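Local atomic coordinates of AimR transcriptional regulator (Bacillus phage phi3T, PDB entry 5ZVV), a protein that activates transcription of the phage aimX locus as a homodimer in the lysis-lysogeny switch and is turned into an inactive monomer by the arbitrium peptide. Residues A[24-27]-A[31-34]; A[94-99]-A[123-128]; A[117-122]-A[134-139]; A[189-194]-A[224-229]; A[279-284]-A[298-303]. One frame throughout, in Å; residues are numbered along the deposited sequence.

Contact 1 (A[24-27]-A[31-34]); sequences AGYE and GFYK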
# COMPACT_ATOMS: atom_id res chain seq x y z
N ALA A 24 -44.11 10.23 3.07
CA ALA A 24 -43.50 11.35 3.77
C ALA A 24 -43.89 11.41 5.25
O ALA A 24 -43.36 12.26 5.97
CB ALA A 24 -43.87 12.67 3.09
N GLY A 25 -44.80 10.55 5.70
CA GLY A 25 -45.19 10.52 7.09
C GLY A 25 -46.46 11.28 7.43
O GLY A 25 -46.66 11.60 8.61
N TYR A 26 -47.32 11.56 6.46
CA TYR A 26 -48.51 12.37 6.67
C TYR A 26 -49.76 11.54 6.39
O TYR A 26 -49.81 10.79 5.41
CB TYR A 26 -48.49 13.62 5.79
CG TYR A 26 -47.41 14.61 6.17
CD1 TYR A 26 -46.11 14.46 5.73
CD2 TYR A 26 -47.71 15.70 6.99
CE1 TYR A 26 -45.12 15.36 6.08
CE2 TYR A 26 -46.73 16.60 7.35
CZ TYR A 26 -45.44 16.44 6.89
OH TYR A 26 -44.46 17.34 7.25
N GLU A 27 -50.78 11.77 7.18
CA GLU A 27 -52.05 11.12 7.02
C GLU A 27 -52.98 11.94 6.19
O GLU A 27 -53.81 11.41 5.53
CB GLU A 27 -52.70 10.91 8.33
CG GLU A 27 -52.51 9.52 8.82
CD GLU A 27 -53.73 8.99 9.52
OE1 GLU A 27 -54.52 8.29 8.85
OE2 GLU A 27 -53.87 9.28 10.73
N GLY A 31 -51.13 18.49 4.99
CA GLY A 31 -49.85 18.61 5.66
C GLY A 31 -48.69 18.19 4.79
O GLY A 31 -47.59 18.74 4.89
N PHE A 32 -48.92 17.21 3.91
CA PHE A 32 -47.89 16.79 2.97
C PHE A 32 -47.58 17.90 1.97
O PHE A 32 -46.41 18.21 1.72
CB PHE A 32 -48.34 15.52 2.26
CG PHE A 32 -47.46 15.10 1.12
CD1 PHE A 32 -46.16 14.68 1.35
CD2 PHE A 32 -47.93 15.12 -0.18
CE1 PHE A 32 -45.35 14.30 0.31
CE2 PHE A 32 -47.13 14.74 -1.23
CZ PHE A 32 -45.83 14.32 -0.98
N TYR A 33 -48.62 18.52 1.41
CA TYR A 33 -48.42 19.63 0.49
C TYR A 33 -47.73 20.80 1.18
O TYR A 33 -46.86 21.45 0.58
CB TYR A 33 -49.76 20.08 -0.10
CG TYR A 33 -50.44 19.04 -0.96
CD1 TYR A 33 -49.70 18.08 -1.65
CD2 TYR A 33 -51.83 19.01 -1.09
CE1 TYR A 33 -50.32 17.13 -2.43
CE2 TYR A 33 -52.45 18.06 -1.87
CZ TYR A 33 -51.70 17.12 -2.54
OH TYR A 33 -52.32 16.17 -3.31
N LYS A 34 -48.09 21.08 2.43
CA LYS A 34 -47.38 22.11 3.19
C LYS A 34 -45.91 21.75 3.33
O LYS A 34 -45.03 22.61 3.18
CB LYS A 34 -48.03 22.31 4.56
CG LYS A 34 -47.42 23.42 5.43
CD LYS A 34 -48.14 23.61 6.76
CE LYS A 34 -47.49 24.70 7.61
NZ LYS A 34 -48.19 24.88 8.92
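The phenol ring of Y26 lies flat on the backbone that joins G31 to F32. Y26 CB meets F32 CB at 4.0 Å. From there CG turns to the side of the backbone N, anti to the carbonyl carbon (chi1 -68°), which sends the ring across the first turn of helix 29-36. Y26 CG stands 3.8 Å from F32 N, and Y26 CD1 is 4.0 Å from F32 CA. That CA packs over the ring face, 4.1 Å from the centroid and 17° off the normal, as a CH-pi contact. On the other flank Y26 CD2 faces G31 C at 3.5 Å and CE2 meets G31 O at 3.4 Å, with that oxygen above the rim of the ring. OH extends past the same carbonyl. With no side chain on G31, the ring can settle directly against the main chain. Beside it, A24 CB touches the edge of the F32 ring at CD1, 3.5 Å away. The chain turns here through a Schellman motif at G25, which ends helix 14-24. F32 also packs on helices 2-11, 14-24 and 47-56, which places the turn in a small N-terminal helical bundle, consistent with a helix-turn-helix DNA-binding unit.

Contact 2 (A[94-99]-A[123-128]); sequences LTDKII and LNKNEI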
# COMPACT_ATOMS: atom_id res chain seq x y z
N LEU A 94 -23.17 20.29 -10.40
CA LEU A 94 -23.93 20.69 -9.22
C LEU A 94 -23.08 20.56 -7.96
O LEU A 94 -23.09 21.46 -7.11
CB LEU A 94 -25.19 19.85 -9.12
CG LEU A 94 -26.12 20.11 -7.93
CD1 LEU A 94 -26.64 21.54 -7.96
CD2 LEU A 94 -27.27 19.12 -7.92
N THR A 95 -22.35 19.45 -7.83
CA THR A 95 -21.54 19.23 -6.64
C THR A 95 -20.54 20.36 -6.43
O THR A 95 -20.37 20.85 -5.31
CB THR A 95 -20.80 17.89 -6.73
OG1 THR A 95 -21.75 16.82 -6.81
CG2 THR A 95 -19.91 17.69 -5.52
N ASP A 96 -19.88 20.81 -7.50
CA ASP A 96 -18.88 21.86 -7.36
C ASP A 96 -19.52 23.20 -7.06
O ASP A 96 -18.98 23.99 -6.27
CB ASP A 96 -18.01 21.92 -8.62
CG ASP A 96 -17.16 20.68 -8.81
OD1 ASP A 96 -16.87 20.00 -7.80
OD2 ASP A 96 -16.78 20.38 -9.96
N LYS A 97 -20.68 23.48 -7.67
CA LYS A 97 -21.40 24.71 -7.32
C LYS A 97 -21.76 24.72 -5.83
O LYS A 97 -21.54 25.72 -5.13
CB LYS A 97 -22.65 24.85 -8.19
CG LYS A 97 -22.34 25.09 -9.66
CD LYS A 97 -23.61 25.13 -10.49
CE LYS A 97 -23.29 25.25 -11.97
NZ LYS A 97 -24.51 25.20 -12.82
N ILE A 98 -22.30 23.61 -5.33
CA ILE A 98 -22.67 23.52 -3.92
C ILE A 98 -21.44 23.64 -3.04
O ILE A 98 -21.49 24.25 -1.96
CB ILE A 98 -23.44 22.22 -3.64
CG1 ILE A 98 -24.73 22.17 -4.47
CG2 ILE A 98 -23.77 22.10 -2.16
CD1 ILE A 98 -25.54 20.92 -4.25
N ILE A 99 -20.31 23.07 -3.47
CA ILE A 99 -19.08 23.19 -2.69
C ILE A 99 -18.66 24.65 -2.57
O ILE A 99 -18.22 25.10 -1.51
CB ILE A 99 -17.96 22.33 -3.30
CG1 ILE A 99 -18.24 20.84 -3.07
CG2 ILE A 99 -16.60 22.69 -2.71
CD1 ILE A 99 -17.19 19.93 -3.65
N LEU A 123 -9.17 15.34 -5.40
CA LEU A 123 -8.63 13.99 -5.53
C LEU A 123 -9.26 13.26 -6.71
O LEU A 123 -8.58 12.53 -7.43
CB LEU A 123 -8.85 13.20 -4.23
CG LEU A 123 -7.92 13.52 -3.06
CD1 LEU A 123 -8.41 12.84 -1.79
CD2 LEU A 123 -6.50 13.09 -3.37
N ASN A 124 -10.57 13.44 -6.91
CA ASN A 124 -11.23 12.83 -8.06
C ASN A 124 -10.59 13.26 -9.37
O ASN A 124 -10.38 12.44 -10.27
CB ASN A 124 -12.72 13.17 -8.07
CG ASN A 124 -13.46 12.63 -6.86
OD1 ASN A 124 -14.55 13.10 -6.53
ND2 ASN A 124 -12.87 11.65 -6.18
N LYS A 125 -10.26 14.55 -9.49
CA LYS A 125 -9.66 15.10 -10.70
C LYS A 125 -8.14 14.98 -10.72
O LYS A 125 -7.51 15.43 -11.69
CB LYS A 125 -10.05 16.57 -10.85
CG LYS A 125 -11.54 16.86 -10.78
CD LYS A 125 -11.77 18.35 -10.61
CE LYS A 125 -13.24 18.69 -10.52
NZ LYS A 125 -13.44 20.14 -10.24
N ASN A 126 -7.54 14.39 -9.69
CA ASN A 126 -6.08 14.30 -9.55
C ASN A 126 -5.44 15.69 -9.62
O ASN A 126 -4.40 15.89 -10.25
CB ASN A 126 -5.48 13.36 -10.60
CG ASN A 126 -4.04 12.99 -10.29
OD1 ASN A 126 -3.52 13.30 -9.22
ND2 ASN A 126 -3.39 12.31 -11.22
N GLU A 127 -6.09 16.67 -8.98
CA GLU A 127 -5.56 18.02 -8.90
C GLU A 127 -4.83 18.29 -7.60
O GLU A 127 -4.30 19.38 -7.41
CB GLU A 127 -6.70 19.04 -9.07
CG GLU A 127 -7.35 19.01 -10.45
CD GLU A 127 -8.58 19.89 -10.53
OE1 GLU A 127 -9.09 20.31 -9.47
OE2 GLU A 127 -9.05 20.17 -11.66
N ILE A 128 -4.78 17.30 -6.70
CA ILE A 128 -4.05 17.41 -5.45
C ILE A 128 -3.43 16.05 -5.15
O ILE A 128 -3.93 15.01 -5.59
CB ILE A 128 -4.96 17.87 -4.28
CG1 ILE A 128 -4.13 18.33 -3.09
CG2 ILE A 128 -5.92 16.76 -3.87
CD1 ILE A 128 -4.95 18.71 -1.88
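D96 and K125 both set CG anti to the carbonyl carbon (chi1 -67° and -52°), and beyond CG the lysine runs fully extended; the two side chains approach from opposite directions. They meet at a single point: K125 NZ lies 3.4 Å from D96 OD2, a salt bridge whose hydrogen bond is weak, and K125 CE follows at 4.0 Å. R121, the stronger partner, faces both oxygens, with NE on OD1 and NH2 on the OD2 side, and probably does most to fix the carboxylate's rotation; K125 adds a second, weaker positive group at OD2. The contact joins helix 92-103 to the C-terminal end of helix 108-124, two successive helices of the all-helical, TPR-related body of AimR. K125 stands at the very point where the second helix stops. Just after it, N126 takes a positive phi and returns its N to L123 O at 3.1 Å, part of a Schellman motif. Solvent probably weakens the pull of the exposed lysine, whereas R121 is buried beside I99 and T95.

Contact 3 (A[117-122]-A[134-139]); sequences YSLHRK and IRESGK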
# COMPACT_ATOMS: atom_id res chain seq x y z
N TYR A 117 -15.20 18.31 1.02
CA TYR A 117 -15.67 17.86 -0.29
C TYR A 117 -14.87 18.49 -1.42
O TYR A 117 -14.72 17.87 -2.48
CB TYR A 117 -17.16 18.18 -0.45
CG TYR A 117 -18.05 17.13 0.18
CD1 TYR A 117 -18.32 17.14 1.54
CD2 TYR A 117 -18.60 16.11 -0.59
CE1 TYR A 117 -19.12 16.17 2.12
CE2 TYR A 117 -19.41 15.14 -0.02
CZ TYR A 117 -19.66 15.18 1.33
OH TYR A 117 -20.47 14.21 1.89
N SER A 118 -14.34 19.69 -1.21
CA SER A 118 -13.43 20.28 -2.19
C SER A 118 -12.18 19.43 -2.34
O SER A 118 -11.72 19.17 -3.46
CB SER A 118 -13.08 21.71 -1.80
OG SER A 118 -12.29 22.33 -2.79
N LEU A 119 -11.60 18.98 -1.21
CA LEU A 119 -10.46 18.07 -1.27
C LEU A 119 -10.84 16.77 -1.97
O LEU A 119 -10.07 16.26 -2.80
CB LEU A 119 -9.94 17.78 0.13
CG LEU A 119 -9.30 18.94 0.91
CD1 LEU A 119 -8.85 18.47 2.27
CD2 LEU A 119 -8.14 19.53 0.13
N HIS A 120 -12.01 16.22 -1.64
CA HIS A 120 -12.51 15.01 -2.29
C HIS A 120 -12.54 15.17 -3.80
O HIS A 120 -12.08 14.30 -4.55
CB HIS A 120 -13.90 14.69 -1.74
CG HIS A 120 -14.60 13.57 -2.43
ND1 HIS A 120 -14.02 12.34 -2.63
CD2 HIS A 120 -15.85 13.48 -2.95
CE1 HIS A 120 -14.87 11.55 -3.26
NE2 HIS A 120 -15.99 12.21 -3.46
N ARG A 121 -13.07 16.31 -4.27
CA ARG A 121 -13.19 16.55 -5.70
C ARG A 121 -11.84 16.77 -6.35
O ARG A 121 -11.60 16.32 -7.48
CB ARG A 121 -14.12 17.74 -5.94
CG ARG A 121 -15.57 17.44 -5.63
CD ARG A 121 -16.13 16.46 -6.64
NE ARG A 121 -16.23 17.07 -7.96
CZ ARG A 121 -16.06 16.42 -9.10
NH1 ARG A 121 -15.77 15.12 -9.10
NH2 ARG A 121 -16.17 17.07 -10.25
N LYS A 122 -10.93 17.46 -5.66
CA LYS A 122 -9.58 17.61 -6.19
C LYS A 122 -8.87 16.27 -6.30
O LYS A 122 -8.05 16.08 -7.21
CB LYS A 122 -8.77 18.58 -5.31
CG LYS A 122 -9.22 20.02 -5.42
CD LYS A 122 -8.42 20.92 -4.50
CE LYS A 122 -8.89 22.36 -4.59
NZ LYS A 122 -8.17 23.24 -3.63
N ILE A 134 -4.17 14.79 2.76
CA ILE A 134 -4.10 14.49 4.19
C ILE A 134 -3.69 15.72 4.99
O ILE A 134 -4.27 16.03 6.03
CB ILE A 134 -3.16 13.30 4.43
CG1 ILE A 134 -3.68 12.05 3.70
CG2 ILE A 134 -2.99 13.03 5.92
CD1 ILE A 134 -2.78 10.85 3.83
N ARG A 135 -2.68 16.45 4.50
CA ARG A 135 -2.23 17.66 5.19
C ARG A 135 -3.31 18.73 5.18
O ARG A 135 -3.64 19.31 6.22
CB ARG A 135 -0.95 18.19 4.56
CG ARG A 135 0.22 17.22 4.62
CD ARG A 135 1.49 17.85 4.08
NE ARG A 135 2.45 16.83 3.69
CZ ARG A 135 2.65 16.43 2.44
NH1 ARG A 135 1.95 16.98 1.45
NH2 ARG A 135 3.55 15.49 2.17
N GLU A 136 -3.87 19.02 4.00
CA GLU A 136 -4.94 20.01 3.90
C GLU A 136 -6.13 19.61 4.77
O GLU A 136 -6.76 20.47 5.39
CB GLU A 136 -5.37 20.18 2.44
CG GLU A 136 -4.66 21.31 1.73
CD GLU A 136 -4.98 22.66 2.34
OE1 GLU A 136 -6.18 22.95 2.54
OE2 GLU A 136 -4.03 23.41 2.64
N SER A 137 -6.45 18.32 4.81
CA SER A 137 -7.47 17.85 5.74
C SER A 137 -7.09 18.16 7.18
O SER A 137 -7.95 18.47 8.01
CB SER A 137 -7.69 16.34 5.55
OG SER A 137 -8.68 15.86 6.44
N GLY A 138 -5.79 18.09 7.49
CA GLY A 138 -5.34 18.45 8.82
C GLY A 138 -5.48 19.93 9.12
O GLY A 138 -5.73 20.32 10.26
N LYS A 139 -5.31 20.78 8.10
CA LYS A 139 -5.41 22.22 8.31
C LYS A 139 -6.85 22.68 8.54
O LYS A 139 -7.06 23.73 9.14
CB LYS A 139 -4.81 22.97 7.13
CG LYS A 139 -3.37 22.60 6.83
CD LYS A 139 -2.48 22.85 8.04
CE LYS A 139 -1.01 22.63 7.70
NZ LYS A 139 -0.75 21.25 7.19
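L119 carries the contact with the two methyls at the end of its side chain. CD1 presses on the backbone of S137, 3.5 Å from its N and 3.8 Å from its CA, and reaches the serine CB at 4.1 Å. CD2 lies against E136 CB at 3.7 Å. The leucine has CG anti to the carbonyl carbon (chi1 -66°) and crosses the glutamate side chain at about a right angle. E136 bends at chi2 (-63°) and thereby carries its carboxylate away from the methyls, with OE1 still 6.5 Å from K122 NZ. In the next shell, I128 and M154 also cover L119, while I142 and S151 pack on S137. Farther out, I134, R135 and K139 touch N131, I134 and G138 of the second subunit, so helix 130-139 lies between helix 108-124 and the dimer partner. No hydrogen bond spans the two segments: between them the contact is van der Waals packing of the L119 methyls on the S137 backbone and the CB atoms of E136 and S137, and the separated K122 and E136 charges probably add a weak long-range attraction at most.

Contact 4 (A[189-194]-A[224-229]); sequences FKSRVS and NRICFF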
# COMPACT_ATOMS: atom_id res chain seq x y z
N PHE A 189 -23.28 7.34 3.66
CA PHE A 189 -21.92 6.86 3.89
C PHE A 189 -21.89 5.34 3.97
O PHE A 189 -20.95 4.70 3.47
CB PHE A 189 -21.36 7.48 5.17
CG PHE A 189 -21.06 8.95 5.05
CD1 PHE A 189 -21.17 9.60 3.83
CD2 PHE A 189 -20.67 9.68 6.16
CE1 PHE A 189 -20.89 10.95 3.72
CE2 PHE A 189 -20.38 11.03 6.05
CZ PHE A 189 -20.50 11.67 4.83
N LYS A 190 -22.91 4.74 4.59
CA LYS A 190 -23.00 3.28 4.65
C LYS A 190 -23.02 2.68 3.25
O LYS A 190 -22.29 1.72 2.96
CB LYS A 190 -24.24 2.85 5.43
CG LYS A 190 -24.07 2.86 6.95
CD LYS A 190 -25.35 2.39 7.63
CE LYS A 190 -25.25 2.45 9.14
NZ LYS A 190 -26.56 2.14 9.79
N SER A 191 -23.84 3.24 2.36
CA SER A 191 -23.88 2.72 0.99
C SER A 191 -22.53 2.87 0.30
O SER A 191 -22.05 1.94 -0.37
CB SER A 191 -24.98 3.42 0.20
OG SER A 191 -24.73 4.81 0.10
N ARG A 192 -21.88 4.03 0.48
CA ARG A 192 -20.55 4.24 -0.09
C ARG A 192 -19.58 3.14 0.35
O ARG A 192 -18.99 2.43 -0.49
CB ARG A 192 -20.00 5.61 0.32
CG ARG A 192 -20.64 6.82 -0.34
CD ARG A 192 -19.98 8.08 0.19
NE ARG A 192 -20.50 9.32 -0.36
CZ ARG A 192 -20.01 9.93 -1.44
NH1 ARG A 192 -18.98 9.40 -2.09
NH2 ARG A 192 -20.55 11.06 -1.86
N VAL A 193 -19.39 3.00 1.66
CA VAL A 193 -18.45 2.01 2.18
C VAL A 193 -18.85 0.61 1.75
O VAL A 193 -17.98 -0.24 1.48
CB VAL A 193 -18.36 2.14 3.72
CG1 VAL A 193 -17.41 1.08 4.28
CG2 VAL A 193 -17.89 3.53 4.10
N SER A 194 -20.15 0.33 1.66
CA SER A 194 -20.60 -0.98 1.20
C SER A 194 -20.11 -1.26 -0.21
O SER A 194 -19.62 -2.36 -0.49
CB SER A 194 -22.13 -1.06 1.26
OG SER A 194 -22.57 -1.45 2.55
N ASN A 224 -29.15 5.81 -7.88
CA ASN A 224 -29.00 5.03 -9.10
C ASN A 224 -27.57 4.53 -9.28
O ASN A 224 -27.35 3.38 -9.69
CB ASN A 224 -29.43 5.86 -10.31
CG ASN A 224 -30.94 6.02 -10.40
OD1 ASN A 224 -31.45 7.12 -10.63
ND2 ASN A 224 -31.66 4.93 -10.20
N ARG A 225 -26.58 5.38 -8.99
CA ARG A 225 -25.18 4.97 -9.15
C ARG A 225 -24.85 3.79 -8.25
O ARG A 225 -24.25 2.79 -8.69
CB ARG A 225 -24.26 6.16 -8.87
CG ARG A 225 -22.77 5.88 -9.08
CD ARG A 225 -22.10 5.35 -7.80
NE ARG A 225 -21.83 6.41 -6.84
CZ ARG A 225 -20.62 6.85 -6.54
NH1 ARG A 225 -20.46 7.83 -5.66
NH2 ARG A 225 -19.56 6.30 -7.12
N ILE A 226 -25.22 3.88 -6.97
CA ILE A 226 -24.92 2.82 -6.01
C ILE A 226 -25.52 1.50 -6.47
O ILE A 226 -24.83 0.48 -6.54
CB ILE A 226 -25.43 3.21 -4.61
CG1 ILE A 226 -24.64 4.40 -4.06
CG2 ILE A 226 -25.35 2.01 -3.65
CD1 ILE A 226 -23.17 4.12 -3.82
N CYS A 227 -26.81 1.50 -6.80
CA CYS A 227 -27.47 0.26 -7.17
C CYS A 227 -26.93 -0.29 -8.49
O CYS A 227 -26.78 -1.50 -8.65
CB CYS A 227 -28.98 0.47 -7.26
SG CYS A 227 -29.76 0.87 -5.68
N PHE A 228 -26.63 0.60 -9.44
CA PHE A 228 -26.05 0.17 -10.71
C PHE A 228 -24.74 -0.57 -10.48
O PHE A 228 -24.56 -1.70 -10.96
CB PHE A 228 -25.84 1.38 -11.63
CG PHE A 228 -25.02 1.05 -12.85
CD1 PHE A 228 -25.59 0.40 -13.93
CD2 PHE A 228 -23.68 1.39 -12.91
CE1 PHE A 228 -24.84 0.09 -15.05
CE2 PHE A 228 -22.92 1.08 -14.03
CZ PHE A 228 -23.50 0.43 -15.10
N PHE A 229 -23.80 0.05 -9.75
CA PHE A 229 -22.54 -0.63 -9.50
C PHE A 229 -22.70 -1.85 -8.59
O PHE A 229 -21.86 -2.75 -8.63
CB PHE A 229 -21.51 0.34 -8.93
CG PHE A 229 -20.90 1.24 -9.97
CD1 PHE A 229 -20.06 0.71 -10.94
CD2 PHE A 229 -21.19 2.59 -10.00
CE1 PHE A 229 -19.51 1.52 -11.91
CE2 PHE A 229 -20.64 3.41 -10.97
CZ PHE A 229 -19.80 2.87 -11.93
O HOH W 1 -18.08 9.98 -4.99
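S191 and I226, the residues nearest by CA between the two segments, make the apolar part of the contact. S191 CB lies 4.1 Å from I226 CG2, and its OG is 4.2 Å from I226 CG1. The hydroxyl sits between the backbone N and the carbonyl carbon (chi1 62°), where it bonds back to S188 O within its own helix. I226 CD1 comes over the backbone at R192 N, 4.5 Å away, and I88 and A217 also pack on this isoleucine. The segment axes run in the same general direction, inclined by 28° and 10.5 Å apart. Helix 207-220 intervenes in sequence, so these two point much the same way, consistent with the helical-hairpin repeats of TPR-like proteins. The polar part lies to one side. R192 reaches out extended, R225 is bent at chi2 and chi3, and their guanidinium planes stand 83° apart with NH1 4.2 Å from NH1. A water accepts from both, at 3.1 Å from R192 NH1 and 3.3 Å from R225 NH1. E84 and D87 form salt bridges to R192 NE and NH2, which probably offset the like charges, Y157 OH bonds R192 NH1, and R225 NE is tied to I88 O.

Contact 5 (A[279-284]-A[298-303]); sequences KENQWV and AFYYIN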
# COMPACT_ATOMS: atom_id res chain seq x y z
N LYS A 279 -22.47 -17.20 -25.87
CA LYS A 279 -23.90 -16.99 -26.03
C LYS A 279 -24.15 -15.84 -27.00
O LYS A 279 -23.23 -15.13 -27.41
CB LYS A 279 -24.55 -16.70 -24.67
CG LYS A 279 -24.32 -17.78 -23.63
CD LYS A 279 -25.07 -19.05 -23.98
CE LYS A 279 -24.69 -20.19 -23.06
NZ LYS A 279 -25.48 -21.41 -23.35
N GLU A 280 -25.42 -15.67 -27.36
CA GLU A 280 -25.80 -14.62 -28.30
C GLU A 280 -25.42 -13.25 -27.75
O GLU A 280 -25.89 -12.84 -26.68
CB GLU A 280 -27.30 -14.69 -28.57
CG GLU A 280 -27.80 -13.68 -29.59
CD GLU A 280 -29.25 -13.93 -29.99
OE1 GLU A 280 -29.62 -15.10 -30.24
OE2 GLU A 280 -30.03 -12.95 -30.04
N ASN A 281 -24.55 -12.55 -28.48
CA ASN A 281 -23.97 -11.29 -28.03
C ASN A 281 -24.65 -10.14 -28.78
O ASN A 281 -24.41 -9.95 -29.98
CB ASN A 281 -22.46 -11.28 -28.27
CG ASN A 281 -21.76 -10.15 -27.54
OD1 ASN A 281 -22.36 -9.15 -27.18
ND2 ASN A 281 -20.46 -10.32 -27.32
N GLN A 282 -25.48 -9.39 -28.07
CA GLN A 282 -26.12 -8.20 -28.62
C GLN A 282 -25.41 -6.91 -28.23
O GLN A 282 -25.86 -5.83 -28.62
CB GLN A 282 -27.57 -8.12 -28.15
CG GLN A 282 -28.40 -9.36 -28.43
CD GLN A 282 -29.77 -9.26 -27.80
OE1 GLN A 282 -29.98 -8.53 -26.83
NE2 GLN A 282 -30.73 -10.00 -28.35
N TRP A 283 -24.31 -7.00 -27.48
CA TRP A 283 -23.74 -5.83 -26.82
C TRP A 283 -22.34 -5.48 -27.32
O TRP A 283 -21.61 -4.75 -26.65
CB TRP A 283 -23.72 -6.05 -25.30
CG TRP A 283 -25.07 -6.42 -24.77
CD1 TRP A 283 -26.07 -5.57 -24.40
CD2 TRP A 283 -25.58 -7.74 -24.58
NE1 TRP A 283 -27.16 -6.28 -23.98
CE2 TRP A 283 -26.89 -7.62 -24.07
CE3 TRP A 283 -25.05 -9.02 -24.77
CZ2 TRP A 283 -27.68 -8.72 -23.76
CZ3 TRP A 283 -25.84 -10.12 -24.46
CH2 TRP A 283 -27.14 -9.96 -23.96
N VAL A 284 -21.96 -5.99 -28.49
CA VAL A 284 -20.69 -5.60 -29.09
C VAL A 284 -20.72 -4.11 -29.38
O VAL A 284 -21.64 -3.61 -30.04
CB VAL A 284 -20.42 -6.41 -30.36
CG1 VAL A 284 -19.10 -5.99 -30.99
CG2 VAL A 284 -20.42 -7.90 -30.06
N ALA A 298 -12.77 -7.40 -30.04
CA ALA A 298 -11.81 -8.37 -30.56
C ALA A 298 -12.10 -9.77 -30.02
O ALA A 298 -11.96 -10.76 -30.73
CB ALA A 298 -10.39 -7.94 -30.22
N PHE A 299 -12.51 -9.85 -28.75
CA PHE A 299 -12.95 -11.12 -28.17
C PHE A 299 -14.09 -11.72 -28.99
O PHE A 299 -14.04 -12.89 -29.39
CB PHE A 299 -13.38 -10.88 -26.72
CG PHE A 299 -13.50 -12.12 -25.88
CD1 PHE A 299 -13.25 -13.38 -26.40
CD2 PHE A 299 -13.87 -12.02 -24.55
CE1 PHE A 299 -13.37 -14.52 -25.61
CE2 PHE A 299 -13.99 -13.15 -23.75
CZ PHE A 299 -13.74 -14.40 -24.29
N TYR A 300 -15.12 -10.91 -29.27
CA TYR A 300 -16.25 -11.37 -30.08
C TYR A 300 -15.80 -11.84 -31.45
O TYR A 300 -16.24 -12.89 -31.93
CB TYR A 300 -17.27 -10.23 -30.19
CG TYR A 300 -18.41 -10.49 -31.16
CD1 TYR A 300 -19.46 -11.33 -30.82
CD2 TYR A 300 -18.44 -9.86 -32.40
CE1 TYR A 300 -20.50 -11.56 -31.70
CE2 TYR A 300 -19.47 -10.08 -33.28
CZ TYR A 300 -20.50 -10.93 -32.93
OH TYR A 300 -21.54 -11.15 -33.80
N TYR A 301 -14.91 -11.07 -32.10
CA TYR A 301 -14.38 -11.50 -33.39
C TYR A 301 -13.66 -12.84 -33.28
O TYR A 301 -13.84 -13.71 -34.14
CB TYR A 301 -13.43 -10.43 -33.94
CG TYR A 301 -14.12 -9.22 -34.53
CD1 TYR A 301 -15.44 -9.29 -34.95
CD2 TYR A 301 -13.44 -8.02 -34.69
CE1 TYR A 301 -16.07 -8.18 -35.49
CE2 TYR A 301 -14.06 -6.92 -35.23
CZ TYR A 301 -15.38 -7.00 -35.64
OH TYR A 301 -15.99 -5.89 -36.18
N ILE A 302 -12.86 -13.02 -32.23
CA ILE A 302 -12.15 -14.28 -32.03
C ILE A 302 -13.14 -15.43 -31.93
O ILE A 302 -12.94 -16.50 -32.53
CB ILE A 302 -11.26 -14.20 -30.77
CG1 ILE A 302 -10.08 -13.26 -31.00
CG2 ILE A 302 -10.78 -15.59 -30.37
CD1 ILE A 302 -9.35 -12.90 -29.72
N ASN A 303 -14.21 -15.24 -31.16
CA ASN A 303 -15.21 -16.29 -31.04
C ASN A 303 -15.87 -16.59 -32.38
O ASN A 303 -16.13 -17.76 -32.70
CB ASN A 303 -16.26 -15.91 -30.00
CG ASN A 303 -15.75 -16.07 -28.58
OD1 ASN A 303 -14.75 -16.74 -28.35
ND2 ASN A 303 -16.45 -15.47 -27.63
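A methyl of V284 stands almost squarely over the ring of Y300. CG2 lies 3.6 Å from the ring centroid and 16° off its normal, a close CH-pi contact, and comes to 3.5 Å from CG, so it is shifted toward the root of the ring. The other methyl, CG1, reaches only CD2, at 4.2 Å. Y300 holds CG anti to its own N (chi1 172°), and this swings the ring out from helix 291-304 toward the loop. N281 meets the ring at CD1, with CB at 3.9 Å and ND2 at 3.8 Å. Its amide plane is turned 84° from that of the ring, and no hydrogen bond links the two. The amide is held from elsewhere: ND2 gives to N275 OD1 on helix 260-277, and OD1 accepts from W283 N at 2.9 Å. Bonds at both ends probably fix the amide's orientation and keep N281 CB against the tyrosine. Y286 also covers Y300, near the surface. The bond from N281 OD1 to the backbone two residues on is an Asx turn, which shapes the loop leading from helix 260-277 to helix 291-304 in the TPR-like part of the chain.

How the contacts relate
Contact 1 comes first along the chain and stands apart in the N-terminal helices, its centre 28 Å or more from every other. Contacts 2 and 3 alternate in sequence and share helix 108-124. Their centres are 10 Å apart, and they touch through R121, through I99 on Y117 and probably through a bond from E127 N to K122 O. Contact 4 follows, near the centre of the chain, and touches contact 3 where Y117 meets F189. The centres of contacts 4 and 5 are 30 Å apart, and contact 5 lies across the chain's middle from contacts 2 and 3. Contacts 2 to 5 thus sample one continuous helical body, and of the five only contact 3 is touched by the second subunit.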